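Local coordinates for protein possible thiol-disulfide isomerase (Cytophaga hutchinsonii, PDB 3HCZ) that is of unproven function but may be a thiol-disulfide isomerase, with a domain of the AhpC/TSA family in the thioredoxin clan, at residues I35-S41 and V67-E73; K10-L14 and R24-D28; P51-W57 and K86-W91; Y15-T19 and L92-K98. All coordinates share one frame; numbering follows the deposited sequence. Where two conformers were deposited one is given.

In the fold
Four contacts show how a thioredoxin-type domain is assembled around its sheet. Contact 1, at the middle of the sheet, pairs strands 33-39 and 65-71, the two ends of a beta-alpha-beta unit. Contact 4 lies about 9 Å away, centre to centre, on strand 92-95 at one edge of the sheet. Contacts 2 and 3, centres about 21 Å apart, lie on opposite sides of the chain's centre: N-terminal loops, and helix 49-60 against the loop 86-91. Along the chain contact 2 closes before contacts 1 and 3 open; these two cross, and contact 4 spans both and crosses contact 2. Y68 and R24 tie contact 1 to contact 2, whereas W91 packs on V67 and A69, so both faces of the central strands are used.

Contact 1 of 4, residues I35-S41 and V67-E73; sequences ILFFWDS and VYAANIE
The indole of W39 has the amide nitrogen ND2 of N71 over one face, offset toward the rim, with ring and amide planes 78° apart; in plane at its edge lie the carbonyls of F37 and A69 and a water. That water accepts from W39 NE1 at 2.9 Å and donates to A69 O. The ring of F38 meets I72 CG2 at its edge, while its CD1 lies 3.6 Å from A70 CB. L36 runs alongside Y68, whose OH is bonded to R24 O.

These side chains spring from both faces of two neighbouring parallel strands, the ends of the right-handed beta-alpha-beta crossover of a thioredoxin fold, paired from I35-V67 to W39-N71. Their ladder runs from Y68 N to I35 O (2.8 Å) through to I72 N and W39 O (3.0 Å).

Past the strand ends, E73 OE2 takes three donors: S41 OG at 2.7 Å, S41 N at 2.9 Å from above the carboxylate plane, and N71 ND2 at 2.9 Å on the anti side. They probably ease the repulsion between this carboxylate and that of D40, whose OD1 lies close by and accepts from Q42 N. N71 OD1 in turn receives E73 N in an Asx turn, so both ends of its amide are held.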
# COMPACT_ATOMS: atom_id res chain seq x y z
N ILE A 35 -1.22 -5.14 -0.74
CA ILE A 35 -1.33 -3.97 -1.58
C ILE A 35 -0.47 -2.87 -0.94
O ILE A 35 -0.75 -2.43 0.17
CB ILE A 35 -2.82 -3.51 -1.70
CG1 ILE A 35 -3.76 -4.69 -2.02
CG2 ILE A 35 -2.96 -2.38 -2.73
CD1 ILE A 35 -3.34 -5.52 -3.23
N LEU A 36 0.58 -2.48 -1.63
CA LEU A 36 1.40 -1.44 -1.15
C LEU A 36 0.82 -0.14 -1.70
O LEU A 36 0.81 0.07 -2.92
CB LEU A 36 2.86 -1.71 -1.55
CG LEU A 36 3.88 -0.64 -1.22
CD1 LEU A 36 3.83 -0.19 0.30
CD2 LEU A 36 5.24 -1.27 -1.58
N PHE A 37 0.36 0.75 -0.82
CA PHE A 37 -0.36 1.97 -1.29
C PHE A 37 0.21 3.27 -0.72
O PHE A 37 0.01 3.58 0.45
CB PHE A 37 -1.86 1.81 -0.96
CG PHE A 37 -2.73 2.89 -1.48
CD1 PHE A 37 -2.96 3.03 -2.86
CD2 PHE A 37 -3.32 3.79 -0.59
CE1 PHE A 37 -3.82 4.07 -3.33
CE2 PHE A 37 -4.16 4.82 -1.06
CZ PHE A 37 -4.40 4.95 -2.44
N PHE A 38 0.86 4.07 -1.57
CA PHE A 38 1.47 5.31 -1.11
C PHE A 38 0.51 6.46 -1.38
O PHE A 38 -0.00 6.60 -2.50
CB PHE A 38 2.81 5.59 -1.82
CG PHE A 38 3.86 4.53 -1.61
CD1 PHE A 38 4.77 4.62 -0.53
CD2 PHE A 38 3.97 3.46 -2.52
CE1 PHE A 38 5.75 3.61 -0.31
CE2 PHE A 38 4.97 2.44 -2.33
CZ PHE A 38 5.86 2.51 -1.22
N TRP A 39 0.26 7.27 -0.35
CA TRP A 39 -0.76 8.31 -0.44
C TRP A 39 -0.41 9.47 0.47
O TRP A 39 0.53 9.40 1.29
CB TRP A 39 -2.16 7.73 -0.11
CG TRP A 39 -2.35 7.42 1.34
CD1 TRP A 39 -1.82 6.34 2.05
CD2 TRP A 39 -3.09 8.20 2.27
NE1 TRP A 39 -2.24 6.41 3.37
CE2 TRP A 39 -3.01 7.55 3.52
CE3 TRP A 39 -3.84 9.39 2.17
CZ2 TRP A 39 -3.63 8.06 4.67
CZ3 TRP A 39 -4.46 9.89 3.30
CH2 TRP A 39 -4.36 9.22 4.53
N ASP A 40 -1.15 10.58 0.29
CA ASP A 40 -0.86 11.83 0.98
C ASP A 40 -2.20 12.50 1.27
O ASP A 40 -3.00 12.72 0.36
CB ASP A 40 0.02 12.71 0.06
CG ASP A 40 0.46 14.01 0.68
OD1 ASP A 40 -0.02 14.44 1.75
OD2 ASP A 40 1.30 14.67 0.03
N SER A 41 -2.46 12.79 2.54
CA SER A 41 -3.73 13.45 2.90
C SER A 41 -3.82 14.84 2.29
O SER A 41 -4.92 15.34 2.02
CB SER A 41 -3.90 13.51 4.43
OG SER A 41 -3.10 14.57 4.97
N VAL A 67 -3.71 -4.15 3.12
CA VAL A 67 -3.17 -2.93 2.49
C VAL A 67 -2.17 -2.30 3.47
O VAL A 67 -2.50 -2.03 4.64
CB VAL A 67 -4.26 -1.89 2.15
CG1 VAL A 67 -3.62 -0.59 1.56
CG2 VAL A 67 -5.33 -2.48 1.18
N TYR A 68 -0.94 -2.14 2.98
CA TYR A 68 0.12 -1.45 3.70
C TYR A 68 -0.04 -0.03 3.19
O TYR A 68 0.50 0.32 2.10
CB TYR A 68 1.48 -2.08 3.35
CG TYR A 68 2.61 -1.68 4.29
CD1 TYR A 68 2.81 -2.38 5.49
CD2 TYR A 68 3.49 -0.66 3.95
CE1 TYR A 68 3.85 -2.03 6.36
CE2 TYR A 68 4.56 -0.31 4.82
CZ TYR A 68 4.72 -1.00 6.01
OH TYR A 68 5.77 -0.63 6.85
N ALA A 69 -0.84 0.77 3.92
CA ALA A 69 -1.22 2.08 3.44
C ALA A 69 -0.14 3.05 3.93
O ALA A 69 -0.15 3.48 5.10
CB ALA A 69 -2.62 2.50 3.92
N ALA A 70 0.82 3.31 3.06
CA ALA A 70 2.06 4.04 3.40
C ALA A 70 1.84 5.54 3.14
O ALA A 70 1.98 6.03 2.02
CB ALA A 70 3.23 3.50 2.57
N ASN A 71 1.47 6.27 4.20
CA ASN A 71 1.32 7.68 4.07
C ASN A 71 2.72 8.33 4.00
O ASN A 71 3.59 7.97 4.79
CB ASN A 71 0.48 8.21 5.22
CG ASN A 71 0.39 9.69 5.21
OD1 ASN A 71 1.29 10.39 5.71
ND2 ASN A 71 -0.71 10.22 4.66
N ILE A 72 2.93 9.22 3.02
CA ILE A 72 4.26 9.79 2.76
C ILE A 72 4.59 11.07 3.53
O ILE A 72 5.62 11.71 3.26
CB ILE A 72 4.50 9.97 1.24
CG1 ILE A 72 3.54 11.02 0.63
CG2 ILE A 72 4.35 8.62 0.55
CD1 ILE A 72 4.02 11.62 -0.68
N GLU A 73 3.76 11.46 4.50
CA GLU A 73 3.89 12.81 5.09
C GLU A 73 4.89 12.80 6.21
O GLU A 73 5.19 11.73 6.75
CB GLU A 73 2.53 13.29 5.64
CG GLU A 73 1.47 13.45 4.53
CD GLU A 73 0.13 13.89 5.09
OE1 GLU A 73 0.04 14.99 5.71
OE2 GLU A 73 -0.84 13.13 4.94
O HOH W 1 -1.77 5.45 6.03

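Contact 2 of 4, residues K10-L14 and R24-D28; sequences KAPNL and RYLYD. With SO4 (sulfate ion), chain B.
Two N-terminal loop segments meet here, ahead of the first strand of the thioredoxin-like domain; 24-28 ends in a short 3-10 turn, and the ring of Y27 is sandwiched by the other segment. On one face K10 lays its extended chain across the ring, CE 3.5 Å from the centroid, and carries NZ into an off-centre cation-pi position at 4.1 Å. On the opposite face N13 stacks its amide, the planes only 7° apart, with CB 3.5 Å from the ring centroid. N13 reaches this place with CG anti to the backbone N (chi1 -162°), which also brings OD1 to within 3.1 Å of Y27 N, a donor that arrives from above the carbonyl plane. At the ring's far end the hydroxyl OH donates to A11 O at 2.6 Å. With a leucine at this position, K10 and N13 would probably lose the flat surface between them and A11 O its hydroxyl partner. L26 N bonds to L14 O at 3.0 Å, in the carbonyl plane, while L14 CB rests 4.0 Å from L26 CB. A sulfate, probably from the crystallisation liquor, receives N13 N at its O1 (3.2 Å). L14 and L26 face inward: L14 packs on L36 and F38 of strand 33-39, L26 reaches L118 of strand 114-118, and both touch Y107 of helix 103-107.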
# COMPACT_ATOMS: atom_id res chain seq x y z
N LYS A 10 11.66 -8.68 -5.14
CA LYS A 10 11.05 -8.35 -3.82
C LYS A 10 10.99 -6.83 -3.70
O LYS A 10 11.96 -6.13 -4.04
CB LYS A 10 11.84 -9.02 -2.67
CG LYS A 10 11.02 -9.24 -1.39
CD LYS A 10 11.71 -10.23 -0.43
CE LYS A 10 11.13 -10.21 1.01
NZ LYS A 10 11.86 -11.20 1.95
N ALA A 11 9.84 -6.30 -3.28
CA ALA A 11 9.68 -4.85 -3.09
C ALA A 11 10.67 -4.46 -1.98
O ALA A 11 10.90 -5.25 -1.06
CB ALA A 11 8.25 -4.50 -2.67
N PRO A 12 11.28 -3.25 -2.07
CA PRO A 12 12.15 -2.82 -0.96
C PRO A 12 11.41 -2.83 0.38
O PRO A 12 10.24 -2.41 0.45
CB PRO A 12 12.49 -1.37 -1.32
CG PRO A 12 12.44 -1.35 -2.86
CD PRO A 12 11.37 -2.35 -3.24
N ASN A 13 12.08 -3.27 1.45
CA ASN A 13 11.42 -3.31 2.77
C ASN A 13 11.15 -1.85 3.20
O ASN A 13 11.82 -0.92 2.74
CB ASN A 13 12.30 -4.06 3.81
CG ASN A 13 11.52 -4.52 5.05
OD1 ASN A 13 10.30 -4.30 5.21
ND2 ASN A 13 12.24 -5.17 5.96
N LEU A 14 10.15 -1.68 4.05
CA LEU A 14 9.79 -0.36 4.61
C LEU A 14 9.75 -0.51 6.13
O LEU A 14 9.12 -1.43 6.66
CB LEU A 14 8.41 0.08 4.11
CG LEU A 14 8.42 0.40 2.60
CD1 LEU A 14 6.98 0.46 2.07
CD2 LEU A 14 9.05 1.75 2.42
N ARG A 24 5.91 -1.38 12.17
CA ARG A 24 5.28 -2.48 11.44
C ARG A 24 6.00 -2.62 10.11
O ARG A 24 5.62 -1.98 9.12
CB ARG A 24 3.78 -2.22 11.24
CG ARG A 24 2.93 -2.14 12.54
CD ARG A 24 2.88 -3.48 13.37
NE ARG A 24 2.76 -4.66 12.49
CZ ARG A 24 1.64 -5.04 11.86
NH1 ARG A 24 1.68 -6.09 11.06
NH2 ARG A 24 0.47 -4.41 12.02
N TYR A 25 7.08 -3.40 10.09
CA TYR A 25 7.85 -3.54 8.85
C TYR A 25 7.05 -4.22 7.76
O TYR A 25 6.30 -5.18 8.03
CB TYR A 25 9.15 -4.36 9.00
CG TYR A 25 10.14 -3.92 10.07
CD1 TYR A 25 10.05 -2.64 10.72
CD2 TYR A 25 11.19 -4.78 10.42
CE1 TYR A 25 11.00 -2.27 11.74
CE2 TYR A 25 12.15 -4.42 11.39
CZ TYR A 25 12.03 -3.17 12.04
OH TYR A 25 12.96 -2.86 12.97
N LEU A 26 7.24 -3.75 6.53
CA LEU A 26 6.55 -4.37 5.39
C LEU A 26 6.76 -5.88 5.32
O LEU A 26 5.79 -6.66 5.13
CB LEU A 26 6.97 -3.69 4.06
CG LEU A 26 6.43 -4.39 2.81
CD1 LEU A 26 4.89 -4.28 2.77
CD2 LEU A 26 7.07 -3.75 1.55
N TYR A 27 8.01 -6.31 5.50
CA TYR A 27 8.33 -7.70 5.35
C TYR A 27 7.71 -8.59 6.44
O TYR A 27 7.60 -9.82 6.28
CB TYR A 27 9.86 -7.88 5.35
CG TYR A 27 10.53 -7.57 4.00
CD1 TYR A 27 9.86 -6.86 3.01
CD2 TYR A 27 11.85 -7.93 3.78
CE1 TYR A 27 10.48 -6.57 1.79
CE2 TYR A 27 12.49 -7.64 2.58
CZ TYR A 27 11.79 -6.96 1.59
OH TYR A 27 12.45 -6.69 0.42
N ASP A 28 7.28 -7.97 7.53
CA ASP A 28 6.67 -8.71 8.63
C ASP A 28 5.15 -8.90 8.49
O ASP A 28 4.54 -9.64 9.29
CB ASP A 28 6.99 -8.03 9.98
CG ASP A 28 8.45 -8.18 10.34
OD1 ASP A 28 9.03 -9.22 9.97
OD2 ASP A 28 9.03 -7.28 10.99
S SO4 B . 15.77 -4.48 1.24
O1 SO4 B . 14.85 -4.32 0.12
O2 SO4 B . 15.11 -4.12 2.48
O3 SO4 B . 16.20 -5.88 1.44
O4 SO4 B . 16.92 -3.61 0.95

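Contact 3 of 4, residues P51-W57 and K86-W91; sequences PKLYDWW and KKIGGW
Aromatic contacts dominate, with Y54, W57 and W91 forming a cluster. Y54 turns its edge onto the face of W91, the planes at 73°, and its CD1 sits over the middle of the indole, 3.5 Å from W91 CD2. W91 in turn presents its edge to the face of W57, with planes at 57°.

CH-pi contacts reinforce these pairs. W91 CB stands over the six-membered ring of W57, 3.6 Å from its centroid, and I88 CA lies over one face of the Y54 ring at 3.7 Å from the centroid. For W91, a CG placed between the backbone N and the carbonyl carbon (chi1 61°) turns the indole toward the helix, against L53 and Y54.

The loop holding W91 follows helix 77-86, which a Schellman motif closes with K87, at positive phi, as its C-prime residue; it leads into edge strand 92-95 and is met side-on by helix 49-60, the connecting helix of the beta-alpha-beta unit.

Apolar packing fills in around the rings: L53 CG meets W91 CZ3 at 3.8 Å, and I88 CG2 comes to 3.6 Å from Y54 CG.

Polar contact between the segments is slight. G90 N makes a weak bond to Y54 OH at 3.0 Å, the glycine letting the chain pass close to the hydroxyl. The indole nitrogens have other partners: W57 NE1 donates to I65 O and W91 NE1 to N93 OD1.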
# COMPACT_ATOMS: atom_id res chain seq x y z
N PRO A 51 -10.35 6.20 -0.28
CA PRO A 51 -11.52 5.57 0.33
C PRO A 51 -12.11 4.46 -0.55
O PRO A 51 -12.70 3.52 -0.03
CB PRO A 51 -12.52 6.74 0.47
CG PRO A 51 -12.06 7.75 -0.56
CD PRO A 51 -10.57 7.64 -0.48
N LYS A 52 -11.99 4.59 -1.87
CA LYS A 52 -12.48 3.55 -2.74
C LYS A 52 -11.68 2.26 -2.61
O LYS A 52 -12.24 1.17 -2.69
CB LYS A 52 -12.50 4.02 -4.19
CG LYS A 52 -13.69 4.95 -4.47
CD LYS A 52 -13.69 5.44 -5.91
CE LYS A 52 -14.96 6.18 -6.28
NZ LYS A 52 -16.12 5.24 -6.43
N LEU A 53 -10.36 2.37 -2.44
CA LEU A 53 -9.52 1.21 -2.18
C LEU A 53 -9.95 0.61 -0.83
O LEU A 53 -9.96 -0.60 -0.66
CB LEU A 53 -8.03 1.59 -2.14
CG LEU A 53 -7.08 0.39 -1.90
CD1 LEU A 53 -7.22 -0.69 -3.01
CD2 LEU A 53 -5.62 0.85 -1.74
N TYR A 54 -10.29 1.48 0.12
CA TYR A 54 -10.72 0.98 1.44
C TYR A 54 -12.00 0.17 1.30
O TYR A 54 -12.09 -0.92 1.86
CB TYR A 54 -10.86 2.10 2.47
CG TYR A 54 -11.01 1.58 3.89
CD1 TYR A 54 -9.89 1.25 4.66
CD2 TYR A 54 -12.28 1.39 4.44
CE1 TYR A 54 -10.03 0.75 5.99
CE2 TYR A 54 -12.44 0.91 5.74
CZ TYR A 54 -11.28 0.59 6.50
OH TYR A 54 -11.42 0.13 7.78
N ASP A 55 -12.97 0.68 0.54
CA ASP A 55 -14.20 -0.03 0.29
C ASP A 55 -13.92 -1.36 -0.38
O ASP A 55 -14.51 -2.36 -0.01
CB ASP A 55 -15.13 0.77 -0.62
CG ASP A 55 -15.65 2.02 0.03
OD1 ASP A 55 -15.72 2.12 1.28
OD2 ASP A 55 -16.04 2.91 -0.76
N TRP A 56 -13.05 -1.35 -1.39
CA TRP A 56 -12.63 -2.58 -2.08
C TRP A 56 -12.00 -3.58 -1.09
O TRP A 56 -12.30 -4.77 -1.13
CB TRP A 56 -11.66 -2.25 -3.24
CG TRP A 56 -11.11 -3.50 -3.90
CD1 TRP A 56 -11.62 -4.16 -5.01
CD2 TRP A 56 -9.96 -4.26 -3.48
NE1 TRP A 56 -10.85 -5.27 -5.29
CE2 TRP A 56 -9.84 -5.37 -4.37
CE3 TRP A 56 -9.03 -4.13 -2.43
CZ2 TRP A 56 -8.82 -6.31 -4.26
CZ3 TRP A 56 -8.01 -5.08 -2.31
CH2 TRP A 56 -7.92 -6.16 -3.22
N TRP A 57 -11.11 -3.08 -0.22
CA TRP A 57 -10.42 -3.89 0.76
C TRP A 57 -11.41 -4.53 1.75
O TRP A 57 -11.29 -5.73 2.08
CB TRP A 57 -9.38 -3.05 1.51
CG TRP A 57 -8.72 -3.81 2.62
CD1 TRP A 57 -7.80 -4.82 2.50
CD2 TRP A 57 -8.93 -3.61 4.02
NE1 TRP A 57 -7.45 -5.30 3.77
CE2 TRP A 57 -8.11 -4.55 4.71
CE3 TRP A 57 -9.71 -2.73 4.77
CZ2 TRP A 57 -8.06 -4.63 6.10
CZ3 TRP A 57 -9.70 -2.84 6.16
CH2 TRP A 57 -8.87 -3.77 6.81
N LYS A 86 -12.37 9.97 7.46
CA LYS A 86 -12.77 9.10 6.37
C LYS A 86 -13.00 7.66 6.84
O LYS A 86 -13.45 6.83 6.06
CB LYS A 86 -11.72 9.14 5.27
CG LYS A 86 -11.39 10.57 4.82
CD LYS A 86 -12.54 11.21 4.10
CE LYS A 86 -12.78 10.56 2.74
NZ LYS A 86 -13.79 11.34 1.93
N LYS A 87 -12.67 7.35 8.10
CA LYS A 87 -12.95 6.02 8.68
C LYS A 87 -12.25 4.91 7.93
O LYS A 87 -12.86 3.93 7.45
CB LYS A 87 -14.46 5.80 8.76
CG LYS A 87 -15.16 6.72 9.76
CD LYS A 87 -16.55 6.93 9.29
CE LYS A 87 -17.54 6.52 10.33
NZ LYS A 87 -17.44 7.40 11.51
N ILE A 88 -10.93 5.07 7.79
CA ILE A 88 -10.11 4.05 7.10
C ILE A 88 -9.09 3.46 8.07
O ILE A 88 -7.99 3.08 7.69
CB ILE A 88 -9.40 4.63 5.84
CG1 ILE A 88 -8.52 5.85 6.22
CG2 ILE A 88 -10.47 5.00 4.75
CD1 ILE A 88 -7.40 6.15 5.20
N GLY A 89 -9.47 3.39 9.34
CA GLY A 89 -8.52 2.88 10.34
C GLY A 89 -8.29 1.37 10.36
O GLY A 89 -7.37 0.90 11.06
N GLY A 90 -9.10 0.60 9.61
CA GLY A 90 -9.07 -0.87 9.77
C GLY A 90 -7.85 -1.56 9.17
O GLY A 90 -7.41 -2.62 9.67
N TRP A 91 -7.31 -0.99 8.09
CA TRP A 91 -6.17 -1.62 7.44
C TRP A 91 -4.85 -1.18 8.05
O TRP A 91 -4.85 -0.46 9.05
CB TRP A 91 -6.18 -1.38 5.92
CG TRP A 91 -6.11 0.06 5.45
CD1 TRP A 91 -5.60 1.17 6.10
CD2 TRP A 91 -6.49 0.51 4.14
NE1 TRP A 91 -5.69 2.30 5.26
CE2 TRP A 91 -6.22 1.90 4.06
CE3 TRP A 91 -7.07 -0.13 3.03
CZ2 TRP A 91 -6.51 2.65 2.90
CZ3 TRP A 91 -7.33 0.61 1.88
CH2 TRP A 91 -7.06 1.99 1.83

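Contact 4 of 4, residues Y15-T19 and L92-K98; sequences YMTDT and LNVRDSK
T17 and R95 form a single antiparallel bridge, a hydrogen-bonded pair: T17 N donates to R95 O at 2.9 Å, almost straight at 171°, and R95 N returns the bond to T17 O at 2.9 Å in the carbonyl plane. The side chain adds to this grip. With OG1 lodged between its backbone N and carbonyl carbon (chi1 52°), T17 brings the hydroxyl 2.5 Å from S97 OG, a close pair in which either oxygen could be the donor. A valine in its place would probably leave S97 OG without this partner and the loop around S97 less firmly tied to segment 15-19. Farther along, a water links Y15 O, D96 OD1 and K98 N, bridging the segments beside the inverse gamma turn centred on D96.

Packing takes over on the inner side. Selenomethionine M16 lays CB 3.8 Å from V94 CB, and a bend at chi3 (68°) folds its CE against the backbone, 3.4 Å from R95 C. At the other end of the loop segment, T19 CG2 touches N93 CB at 4.0 Å.

The charged ends look outside the pair: R95 donates through NH2 to E73 O and forms a salt bridge with D76, and D96 pairs with R74. Strand 92-95 is the outermost on its side of the sheet, bonded through L92 and V94 to strand 65-71; M16 packs on Y68 of that strand and F103 of helix 103-107, while T19 leans on W79 and L80 of helix 77-86.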
# COMPACT_ATOMS: atom_id res chain seq x y z
N TYR A 15 10.44 0.39 6.83
CA TYR A 15 10.55 0.31 8.29
C TYR A 15 9.66 1.39 8.89
O TYR A 15 10.12 2.23 9.69
CB TYR A 15 12.03 0.47 8.71
CG TYR A 15 12.95 -0.59 8.15
CD1 TYR A 15 13.20 -1.76 8.86
CD2 TYR A 15 13.58 -0.42 6.92
CE1 TYR A 15 14.05 -2.76 8.36
CE2 TYR A 15 14.42 -1.43 6.39
CZ TYR A 15 14.67 -2.57 7.13
OH TYR A 15 15.52 -3.54 6.65
N MSE A 16 8.38 1.36 8.52
CA MSE A 16 7.45 2.43 8.90
C MSE A 16 6.68 2.07 10.17
O MSE A 16 6.81 0.94 10.69
CB MSE A 16 6.53 2.79 7.72
CG MSE A 16 7.37 3.30 6.53
SE MSE A 16 6.34 3.53 4.90
CE MSE A 16 5.21 5.06 5.49
N THR A 17 5.93 3.03 10.69
CA THR A 17 5.30 2.86 11.99
C THR A 17 3.79 3.04 11.87
O THR A 17 3.33 3.84 11.05
CB THR A 17 5.86 3.84 13.04
OG1 THR A 17 5.78 5.18 12.53
CG2 THR A 17 7.34 3.53 13.35
N ASP A 18 3.03 2.34 12.71
CA ASP A 18 1.56 2.40 12.66
C ASP A 18 1.04 3.66 13.38
O ASP A 18 1.83 4.53 13.76
CB ASP A 18 0.94 1.08 13.16
CG ASP A 18 1.15 0.85 14.66
OD1 ASP A 18 1.47 1.81 15.41
OD2 ASP A 18 0.96 -0.33 15.13
N THR A 19 -0.28 3.77 13.55
CA THR A 19 -0.91 4.98 14.12
C THR A 19 -0.57 5.15 15.60
O THR A 19 -0.84 6.21 16.18
CB THR A 19 -2.44 4.99 13.92
OG1 THR A 19 -3.01 3.77 14.43
CG2 THR A 19 -2.77 5.09 12.43
N LEU A 92 -3.72 -1.56 7.44
CA LEU A 92 -2.40 -1.19 8.02
C LEU A 92 -1.91 0.22 7.62
O LEU A 92 -1.07 0.37 6.72
CB LEU A 92 -1.34 -2.26 7.79
CG LEU A 92 0.03 -2.05 8.44
CD1 LEU A 92 -0.10 -1.57 9.92
CD2 LEU A 92 0.82 -3.38 8.36
N ASN A 93 -2.47 1.24 8.28
CA ASN A 93 -1.96 2.60 8.11
C ASN A 93 -0.59 2.77 8.76
O ASN A 93 -0.44 2.50 9.97
CB ASN A 93 -2.91 3.61 8.75
CG ASN A 93 -4.21 3.72 7.99
OD1 ASN A 93 -4.22 4.14 6.83
ND2 ASN A 93 -5.33 3.35 8.64
N VAL A 94 0.38 3.18 7.97
CA VAL A 94 1.71 3.49 8.47
C VAL A 94 2.21 4.84 7.94
O VAL A 94 1.68 5.37 6.94
CB VAL A 94 2.77 2.38 8.15
CG1 VAL A 94 2.44 1.07 8.89
CG2 VAL A 94 2.91 2.11 6.63
N ARG A 95 3.21 5.39 8.64
CA ARG A 95 3.87 6.61 8.21
C ARG A 95 5.35 6.43 8.55
O ARG A 95 5.67 5.62 9.44
CB ARG A 95 3.27 7.85 8.94
CG ARG A 95 3.58 9.17 8.24
CD ARG A 95 3.03 10.42 9.00
NE ARG A 95 3.60 10.63 10.35
CZ ARG A 95 4.83 11.08 10.59
NH1 ARG A 95 5.26 11.21 11.82
NH2 ARG A 95 5.68 11.34 9.60
N ASP A 96 6.23 7.19 7.91
CA ASP A 96 7.67 7.12 8.20
C ASP A 96 8.13 7.98 9.36
O ASP A 96 9.03 8.83 9.22
CB ASP A 96 8.44 7.38 6.90
CG ASP A 96 9.93 7.05 7.02
OD1 ASP A 96 10.31 6.07 7.72
OD2 ASP A 96 10.74 7.80 6.45
N SER A 97 7.57 7.72 10.55
CA SER A 97 7.78 8.60 11.69
C SER A 97 9.20 8.47 12.23
O SER A 97 9.67 9.35 12.95
CB SER A 97 6.78 8.30 12.83
OG SER A 97 7.09 7.11 13.53
N LYS A 98 9.88 7.37 11.91
CA LYS A 98 11.26 7.22 12.37
C LYS A 98 12.29 7.43 11.27
O LYS A 98 13.47 7.05 11.44
CB LYS A 98 11.45 5.86 13.01
CG LYS A 98 10.58 5.67 14.22
CD LYS A 98 11.34 6.01 15.45
CE LYS A 98 10.49 5.67 16.66
NZ LYS A 98 11.30 5.10 17.76
O HOH W 2 9.64 5.08 10.24